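Local coordinates for protein potential RNA-dependent RNA polymerase (Human picobirnavirus, PDB 5I62) that catalyses RNA-directed RNA synthesis from ribonucleoside triphosphates, probably in both transcription and genome replication of a small double-stranded RNA virus, at residues T419-A422 against L423-A427. Residues are numbered along the deposited sequence; the frame is centred on the assembly and turned at random.
Sequences TMRA and LGRLA
R421 and R425, one turn apart on helix 419-427, run side by side in the same direction, and their NH2 atoms come within 3.0 Å of each other. Both are donors, so nothing bonds between them. E190 probably offsets part of this charge: its OE2 forms a salt bridge with R425 NE but a long, weak ion pair with R421 NH1, and R400 NE also lies close to R421 NH2. The guanidinium planes stand 43° apart, with R425 NE over one face of the R421 group. The R421 side chain leaves the helix with CG beside its carbonyl carbon (chi1 -176°) and stays extended to NE, which lets its end come alongside R425. The backbone is bonded in the regular alpha-helical i to i+4 pattern, and the helix packs against helices 44-55, 441-451 and 460-469, with L423 on W51 and F463, and L426 on I450. L423 N donates to T419 O, G424 N to M420 O, R425 N to R421 O and L426 N to A422 O, the last at 2.8 Å. At the start of the helix, E69 takes the M420 N-H through OE1 and bonds T419 OG1 through OE2; W51 NE1 also bonds that hydroxyl.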
ATOM      1  N   THR A 419      -3.352 -12.354 -14.962  1.00 18.10           N
ATOM      2  CA  THR A 419      -4.200 -11.783 -16.008  1.00 18.98           C
ATOM      3  C   THR A 419      -5.655 -11.721 -15.561  1.00 19.65           C
ATOM      4  O   THR A 419      -6.402 -10.826 -15.982  1.00 20.73           O
ATOM      5  CB  THR A 419      -4.089 -12.582 -17.306  1.00 22.44           C
ATOM      6  OG1 THR A 419      -4.441 -13.960 -17.070  1.00 23.41           O
ATOM      7  CG2 THR A 419      -2.676 -12.494 -17.867  1.00 22.15           C
ATOM      8  N   MET A 420      -6.087 -12.670 -14.727  1.00 20.51           N
ATOM      9  CA  MET A 420      -7.470 -12.639 -14.252  1.00 19.59           C
ATOM     10  C   MET A 420      -7.709 -11.416 -13.376  1.00 18.94           C
ATOM     11  O   MET A 420      -8.718 -10.714 -13.527  1.00 18.93           O
ATOM     12  CB  MET A 420      -7.832 -13.924 -13.500  1.00 19.15           C
ATOM     13  CG  MET A 420      -7.878 -15.188 -14.378  1.00 24.57           C
ATOM     14  SD  MET A 420      -9.088 -15.102 -15.730  1.00 27.36           S
ATOM     15  CE  MET A 420     -10.552 -14.639 -14.865  1.00 29.70           C
ATOM     16  N   ARG A 421      -6.787 -11.143 -12.458  1.00 17.42           N
ATOM     17  CA  ARG A 421      -6.888  -9.923 -11.663  1.00 19.30           C
ATOM     18  C   ARG A 421      -6.865  -8.687 -12.551  1.00 19.14           C
ATOM     19  O   ARG A 421      -7.634  -7.737 -12.328  1.00 18.51           O
ATOM     20  CB  ARG A 421      -5.768  -9.860 -10.634  1.00 18.02           C
ATOM     21  CG  ARG A 421      -5.864  -8.653  -9.694  1.00 21.32           C
ATOM     22  CD  ARG A 421      -4.921  -8.855  -8.528  1.00 24.89           C
ATOM     23  NE  ARG A 421      -5.002  -7.840  -7.480  1.00 27.90           N
ATOM     24  CZ  ARG A 421      -5.910  -7.820  -6.506  1.00 32.27           C
ATOM     25  NH1 ARG A 421      -6.876  -8.740  -6.451  1.00 26.39           N
ATOM     26  NH2 ARG A 421      -5.859  -6.865  -5.586  1.00 31.55           N
ATOM     27  N   ALA A 422      -5.995  -8.683 -13.567  1.00 18.47           N
ATOM     28  CA  ALA A 422      -5.941  -7.558 -14.496  1.00 19.01           C
ATOM     29  C   ALA A 422      -7.289  -7.343 -15.174  1.00 18.29           C
ATOM     30  O   ALA A 422      -7.781  -6.212 -15.255  1.00 18.38           O
ATOM     31  CB  ALA A 422      -4.839  -7.779 -15.535  1.00 18.92           C
ATOM     32  N   LEU A 423      -7.904  -8.424 -15.667  1.00 19.51           N
ATOM     33  CA  LEU A 423      -9.186  -8.302 -16.362  1.00 20.11           C
ATOM     34  C   LEU A 423     -10.257  -7.702 -15.462  1.00 21.12           C
ATOM     35  O   LEU A 423     -11.048  -6.861 -15.903  1.00 19.25           O
ATOM     36  CB  LEU A 423      -9.645  -9.657 -16.876  1.00 21.27           C
ATOM     37  CG  LEU A 423      -8.964 -10.168 -18.131  1.00 21.86           C
ATOM     38  CD1 LEU A 423      -9.493 -11.555 -18.452  1.00 25.19           C
ATOM     39  CD2 LEU A 423      -9.264  -9.194 -19.279  1.00 25.17           C
ATOM     40  N   GLY A 424     -10.322  -8.150 -14.206  1.00 18.14           N
ATOM     41  CA  GLY A 424     -11.288  -7.575 -13.281  1.00 22.81           C
ATOM     42  C   GLY A 424     -11.102  -6.077 -13.116  1.00 20.73           C
ATOM     43  O   GLY A 424     -12.073  -5.316 -13.074  1.00 21.17           O
ATOM     44  N   ARG A 425      -9.844  -5.629 -13.038  1.00 19.57           N
ATOM     45  CA  ARG A 425      -9.572  -4.205 -12.874  1.00 20.08           C
ATOM     46  C   ARG A 425      -9.848  -3.426 -14.152  1.00 19.80           C
ATOM     47  O   ARG A 425     -10.248  -2.260 -14.094  1.00 21.36           O
ATOM     48  CB  ARG A 425      -8.135  -3.995 -12.429  1.00 20.67           C
ATOM     49  CG  ARG A 425      -7.882  -4.614 -11.087  1.00 29.40           C
ATOM     50  CD  ARG A 425      -6.680  -4.038 -10.402  1.00 31.90           C
ATOM     51  NE  ARG A 425      -6.723  -4.436  -9.002  1.00 36.75           N
ATOM     52  CZ  ARG A 425      -6.205  -3.726  -8.011  1.00 42.03           C
ATOM     53  NH1 ARG A 425      -5.595  -2.573  -8.271  1.00 42.89           N
ATOM     54  NH2 ARG A 425      -6.299  -4.167  -6.764  1.00 41.34           N
ATOM     55  N   LEU A 426      -9.603  -4.034 -15.314  1.00 18.48           N
ATOM     56  CA  LEU A 426      -9.955  -3.374 -16.568  1.00 18.94           C
ATOM     57  C   LEU A 426     -11.465  -3.186 -16.676  1.00 20.82           C
ATOM     58  O   LEU A 426     -11.942  -2.191 -17.241  1.00 20.34           O
ATOM     59  CB  LEU A 426      -9.424  -4.184 -17.744  1.00 17.54           C
ATOM     60  CG  LEU A 426      -7.905  -4.198 -17.904  1.00 18.71           C
ATOM     61  CD1 LEU A 426      -7.495  -5.166 -19.004  1.00 21.01           C
ATOM     62  CD2 LEU A 426      -7.380  -2.800 -18.184  1.00 19.22           C
ATOM     63  N   ALA A 427     -12.234  -4.128 -16.135  1.00 18.58           N
ATOM     64  CA  ALA A 427     -13.680  -4.109 -16.312  1.00 19.13           C
ATOM     65  C   ALA A 427     -14.401  -3.283 -15.251  1.00 22.02           C
ATOM     66  O   ALA A 427     -15.496  -2.767 -15.506  1.00 21.61           O
ATOM     67  CB  ALA A 427     -14.216  -5.541 -16.315  1.00 20.36           C
TER